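Local structure of adenine phosphoribosyltransferase (Leishmania donovani, 1QB7) at residues H16-L21 and I200-D205; P72-G77 and G133-G138. The protein probably catalyses the transfer of a phosphoribosyl group from 5-phospho-alpha-D-ribose 1-diphosphate to adenine, giving AMP and diphosphate in purine salvage. All blocks are in the same frame, centred on the assembly; numbering follows the deposited sequence. Where two conformers were deposited one is given.

Contact 1: residues H16-L21 and I200-D205; sequences HALSQL and ISLLSD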
loop_
_atom_site.group_PDB
_atom_site.type_symbol
_atom_site.label_atom_id
_atom_site.label_comp_id
_atom_site.label_asym_id
_atom_site.label_seq_id
_atom_site.Cartn_x
_atom_site.Cartn_y
_atom_site.Cartn_z
ATOM N N HIS A 16 7.002 21.839 14.992
ATOM C CA HIS A 16 7.865 20.747 14.546
ATOM C C HIS A 16 8.092 20.788 13.040
ATOM O O HIS A 16 7.173 21.081 12.280
ATOM C CB HIS A 16 7.259 19.400 14.934
ATOM C CG HIS A 16 8.239 18.272 14.900
ATOM N ND1 HIS A 16 8.718 17.736 13.725
ATOM C CD2 HIS A 16 8.853 17.594 15.898
ATOM C CE1 HIS A 16 9.586 16.778 14.001
ATOM N NE2 HIS A 16 9.685 16.672 15.313
ATOM N N ALA A 17 9.322 20.506 12.619
ATOM C CA ALA A 17 9.675 20.508 11.202
ATOM C C ALA A 17 8.768 19.588 10.366
ATOM O O ALA A 17 8.418 19.919 9.233
ATOM C CB ALA A 17 11.143 20.119 11.025
ATOM N N LEU A 18 8.378 18.447 10.932
ATOM C CA LEU A 18 7.510 17.502 10.234
ATOM C C LEU A 18 6.111 18.082 10.006
ATOM O O LEU A 18 5.526 17.912 8.931
ATOM C CB LEU A 18 7.414 16.183 11.012
ATOM C CG LEU A 18 6.378 15.150 10.538
ATOM C CD1 LEU A 18 6.579 14.796 9.065
ATOM C CD2 LEU A 18 6.466 13.911 11.407
ATOM N N SER A 19 5.575 18.748 11.024
ATOM C CA SER A 19 4.253 19.360 10.935
ATOM C C SER A 19 4.240 20.439 9.858
ATOM O O SER A 19 3.285 20.569 9.085
ATOM C CB SER A 19 3.873 19.972 12.281
ATOM O OG SER A 19 2.665 20.696 12.181
ATOM N N GLN A 20 5.324 21.204 9.821
ATOM C CA GLN A 20 5.507 22.282 8.865
ATOM C C GLN A 20 5.606 21.736 7.447
ATOM O O GLN A 20 5.014 22.281 6.521
ATOM C CB GLN A 20 6.793 23.043 9.198
ATOM C CG GLN A 20 6.797 23.721 10.555
ATOM C CD GLN A 20 6.030 25.017 10.546
ATOM O OE1 GLN A 20 6.622 26.094 10.600
ATOM N NE2 GLN A 20 4.701 24.928 10.461
ATOM N N LEU A 21 6.373 20.662 7.289
ATOM C CA LEU A 21 6.585 20.035 5.992
ATOM C C LEU A 21 5.283 19.461 5.442
ATOM O O LEU A 21 5.012 19.555 4.248
ATOM C CB LEU A 21 7.658 18.952 6.128
ATOM C CG LEU A 21 8.409 18.461 4.893
ATOM C CD1 LEU A 21 8.815 19.614 4.001
ATOM C CD2 LEU A 21 9.631 17.696 5.353
ATOM N N ILE A 200 -2.904 9.326 17.740
ATOM C CA ILE A 200 -1.914 10.359 17.454
ATOM C C ILE A 200 -1.978 10.727 15.973
ATOM O O ILE A 200 -2.204 9.870 15.111
ATOM C CB ILE A 200 -0.453 9.965 17.833
ATOM C CG1 ILE A 200 0.047 8.817 16.962
ATOM C CG2 ILE A 200 -0.352 9.625 19.315
ATOM C CD1 ILE A 200 1.554 8.718 16.907
ATOM N N SER A 201 -1.854 12.022 15.694
ATOM C CA SER A 201 -1.876 12.540 14.329
ATOM C C SER A 201 -0.714 13.509 14.166
ATOM O O SER A 201 -0.316 14.171 15.127
ATOM C CB SER A 201 -3.196 13.258 14.047
ATOM O OG SER A 201 -3.290 13.641 12.691
ATOM N N LEU A 202 -0.176 13.590 12.951
ATOM C CA LEU A 202 0.944 14.477 12.667
ATOM C C LEU A 202 0.487 15.867 12.213
ATOM O O LEU A 202 1.221 16.847 12.363
ATOM C CB LEU A 202 1.860 13.848 11.618
ATOM C CG LEU A 202 2.339 12.425 11.932
ATOM C CD1 LEU A 202 3.125 11.876 10.757
ATOM C CD2 LEU A 202 3.172 12.411 13.210
ATOM N N LEU A 203 -0.728 15.948 11.678
ATOM C CA LEU A 203 -1.276 17.213 11.207
ATOM C C LEU A 203 -2.800 17.192 11.246
ATOM O O LEU A 203 -3.421 16.162 11.000
ATOM C CB LEU A 203 -0.821 17.494 9.771
ATOM C CG LEU A 203 -1.137 18.895 9.230
ATOM C CD1 LEU A 203 -0.154 19.898 9.819
ATOM C CD2 LEU A 203 -1.062 18.929 7.711
ATOM N N SER A 204 -3.393 18.333 11.588
ATOM C CA SER A 204 -4.844 18.478 11.621
ATOM C C SER A 204 -5.248 19.128 10.302
ATOM O O SER A 204 -4.551 20.016 9.816
ATOM C CB SER A 204 -5.269 19.389 12.773
ATOM O OG SER A 204 -6.614 19.804 12.605
ATOM N N ASP A 205 -6.375 18.720 9.728
ATOM C CA ASP A 205 -6.790 19.331 8.468
ATOM C C ASP A 205 -7.095 20.826 8.639
ATOM O O ASP A 205 -7.207 21.553 7.658
ATOM C CB ASP A 205 -7.966 18.583 7.826
ATOM C CG ASP A 205 -9.287 18.886 8.487
ATOM O OD1 ASP A 205 -9.331 18.944 9.737
ATOM O OD2 ASP A 205 -10.283 19.053 7.748
HETATM O O HOH W 1 0.703 19.176 13.539
#

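Contact 2: residues P72-G77 and G133-G138; sequences PTHILG and GSIGKG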
loop_
_atom_site.group_PDB
_atom_site.type_symbol
_atom_site.label_atom_id
_atom_site.label_comp_id
_atom_site.label_asym_id
_atom_site.label_seq_id
_atom_site.Cartn_x
_atom_site.Cartn_y
_atom_site.Cartn_z
ATOM N N PRO A 72 6.832 -1.666 20.312
ATOM C CA PRO A 72 5.784 -2.318 19.517
ATOM C C PRO A 72 6.337 -3.608 18.902
ATOM O O PRO A 72 7.532 -3.709 18.626
ATOM C CB PRO A 72 5.488 -1.283 18.429
ATOM C CG PRO A 72 5.854 0.019 19.079
ATOM C CD PRO A 72 7.129 -0.322 19.788
ATOM N N THR A 73 5.469 -4.591 18.708
ATOM C CA THR A 73 5.871 -5.866 18.130
ATOM C C THR A 73 5.393 -5.994 16.691
ATOM O O THR A 73 5.942 -6.778 15.917
ATOM C CB THR A 73 5.304 -7.059 18.942
ATOM O OG1 THR A 73 3.874 -7.034 18.911
ATOM C CG2 THR A 73 5.762 -6.992 20.389
ATOM N N HIS A 74 4.379 -5.205 16.332
ATOM C CA HIS A 74 3.790 -5.250 14.990
ATOM C C HIS A 74 3.246 -3.890 14.545
ATOM O O HIS A 74 2.842 -3.066 15.368
ATOM C CB HIS A 74 2.571 -6.201 14.961
ATOM C CG HIS A 74 2.870 -7.634 15.294
ATOM N ND1 HIS A 74 3.018 -8.086 16.588
ATOM C CD2 HIS A 74 2.975 -8.727 14.501
ATOM C CE1 HIS A 74 3.203 -9.394 16.575
ATOM N NE2 HIS A 74 3.181 -9.807 15.321
ATOM N N ILE A 75 3.208 -3.689 13.230
ATOM C CA ILE A 75 2.625 -2.485 12.628
ATOM C C ILE A 75 1.468 -3.052 11.782
ATOM O O ILE A 75 1.665 -4.001 11.020
ATOM C CB ILE A 75 3.588 -1.747 11.661
ATOM C CG1 ILE A 75 4.886 -1.313 12.363
ATOM C CG2 ILE A 75 2.867 -0.562 11.026
ATOM C CD1 ILE A 75 4.740 -0.206 13.360
ATOM N N LEU A 76 0.261 -2.530 11.970
ATOM C CA LEU A 76 -0.900 -2.991 11.207
ATOM C C LEU A 76 -1.415 -1.821 10.374
ATOM O O LEU A 76 -1.930 -0.844 10.916
ATOM C CB LEU A 76 -1.996 -3.518 12.142
ATOM C CG LEU A 76 -3.347 -3.945 11.533
ATOM C CD1 LEU A 76 -3.183 -5.110 10.572
ATOM C CD2 LEU A 76 -4.317 -4.330 12.629
ATOM N N GLY A 77 -1.246 -1.918 9.059
ATOM C CA GLY A 77 -1.669 -0.854 8.167
ATOM C C GLY A 77 -2.964 -1.148 7.439
ATOM O O GLY A 77 -3.236 -2.298 7.070
ATOM N N GLY A 133 -3.892 -15.350 13.426
ATOM C CA GLY A 133 -2.554 -15.680 13.885
ATOM C C GLY A 133 -1.449 -14.743 13.436
ATOM O O GLY A 133 -0.291 -14.957 13.782
ATOM N N SER A 134 -1.790 -13.734 12.636
ATOM C CA SER A 134 -0.794 -12.773 12.172
ATOM C C SER A 134 -0.314 -11.950 13.373
ATOM O O SER A 134 0.780 -11.391 13.360
ATOM C CB SER A 134 -1.369 -11.868 11.075
ATOM O OG SER A 134 -2.550 -11.220 11.503
ATOM N N ILE A 135 -1.174 -11.845 14.382
ATOM C CA ILE A 135 -0.852 -11.152 15.621
ATOM C C ILE A 135 -1.248 -12.113 16.723
ATOM O O ILE A 135 -2.354 -12.653 16.724
ATOM C CB ILE A 135 -1.614 -9.804 15.802
ATOM C CG1 ILE A 135 -1.428 -8.902 14.583
ATOM C CG2 ILE A 135 -1.217 -9.135 17.082
ATOM C CD1 ILE A 135 -2.381 -7.729 14.556
ATOM N N GLY A 136 -0.326 -12.376 17.636
ATOM C CA GLY A 136 -0.627 -13.304 18.706
ATOM C C GLY A 136 -0.807 -12.651 20.055
ATOM O O GLY A 136 -0.738 -11.429 20.186
ATOM N N LYS A 137 -1.065 -13.490 21.052
ATOM C CA LYS A 137 -1.240 -13.047 22.426
ATOM C C LYS A 137 0.032 -12.335 22.860
ATOM O O LYS A 137 1.141 -12.781 22.554
ATOM C CB LYS A 137 -1.488 -14.260 23.325
ATOM C CG LYS A 137 -1.609 -13.953 24.807
ATOM C CD LYS A 137 -1.940 -15.225 25.567
ATOM C CE LYS A 137 -2.093 -14.975 27.056
ATOM N NZ LYS A 137 -2.331 -16.260 27.783
ATOM N N GLY A 138 -0.135 -11.198 23.525
ATOM C CA GLY A 138 1.018 -10.450 23.980
ATOM C C GLY A 138 1.559 -9.423 23.001
ATOM O O GLY A 138 2.392 -8.602 23.387
#

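Contact 1: residues H16-L21 and I200-D205
Leu-18 and Ser-19, on the first turn of helix 17-25, meet Leu-202 and Leu-203 where the chain bends at Leu-202 from one sheet into another in the type I phosphoribosyltransferase fold. Strand 199-201 belongs to the large central sheet, strand 203-204 to a small parallel one. CD2 of Leu-18 reaches Leu-202 CD1 at 4.0 Å and lies equally close to its CD2, so that one methyl rests on the fork of the other leucine. Beside this, Leu-203 CD1 packs 3.6 Å from the backbone O of Ser-19. With chi1 at 174° the hydroxyl of Ser-19 lies beside its own carbonyl carbon and turns to the bend, where OG donates to a water at 2.8 Å; that water in turn donates to Leu-202 O over 2.7 Å, satisfying that carbonyl.

Leu-22, one turn further along the helix, touches both Leu-202 and Leu-203, while Ala-56 and Phe-60 of helix 51-67 pack on Leu-18. Past the bend, Asp-205 O accepts a hydrogen bond from Arg-40 of the adenine pocket. The helix start is fixed by His-16, whose ring stacks edge-to-face with Phe-60 and whose ND1 N-caps the helix, accepting in the ring plane from Leu-18 N at 2.9 Å.

Contact 2: residues P72-G77 and G133-G138
The imidazole of His-74 has Ile-135 over one face, with CA of Ile-135 4.3 Å from NE2. Ser-134 O approaches obliquely on that same side, 3.6 Å from His-74 CD2, so the ring lies against the peptide linking the two loop residues. CG2 of Ile-135 extends this cover along the ring, 4.4 Å from His-74 ND1. The histidine side chain also touches Val-98 and Ser-139. Rotation of the ring is restrained by its own neighbour in sequence: Thr-73 OG1 and His-74 ND1 are hydrogen-bonded at 2.7 Å. The same hydroxyl accepts from the backbone N of Arg-140, and therefore ties the ring indirectly to the start of the adjacent strand. With CG anti to the carbonyl carbon of His-74 (chi1 -62°), the imidazole is swung toward the loop.

His-74 opens strand 74-78, which lies between strands 140-145 and 97-100 in the central sheet of the type I phosphoribosyltransferase fold. Segment 133-138 belongs to the loop that leads into strand 140-145, at whose far end Asp-145 binds magnesium. Two residues along from His-74, on the same face of the strand, Leu-76 continues the contact: its CD2 comes to 4.4 Å from Ile-135 CD1, a loose apolar meeting that, like the CG2 contact, is described for one of the two conformers modelled for Ile-135. Both side chains also touch Val-141, and Leu-76 reaches Val-98 on the other neighbouring strand.

Ser-134 presents its backbone to the histidine, while its hydroxyl bonds to Arg-131 O and its side chain packs on Glu-49 of the second subunit.

From the N terminus, strands 2-4 and 9-12 at one border of the central sheet lead into helix 17-25, where contact 1 begins. The chain then supplies the first adenine-pocket residues, Arg-36 to Ala-42, and helix 51-67 before residues 72-77 on strand 74-78. There a loop of 55 residues opens, containing helix 86-93 and edge strand 97-100; contact 2 closes it at 133-138, just ahead of strand 140-145. After strand 167-173 and helix 182-192, residues 200-205 return to helix 17-25, and contact 1 closes a loop of 178 residues. The shorter loop falls wholly within the longer one. The contacts reach different parts of one sheet, their centres about 26 Å and nearest atoms about 10 Å apart.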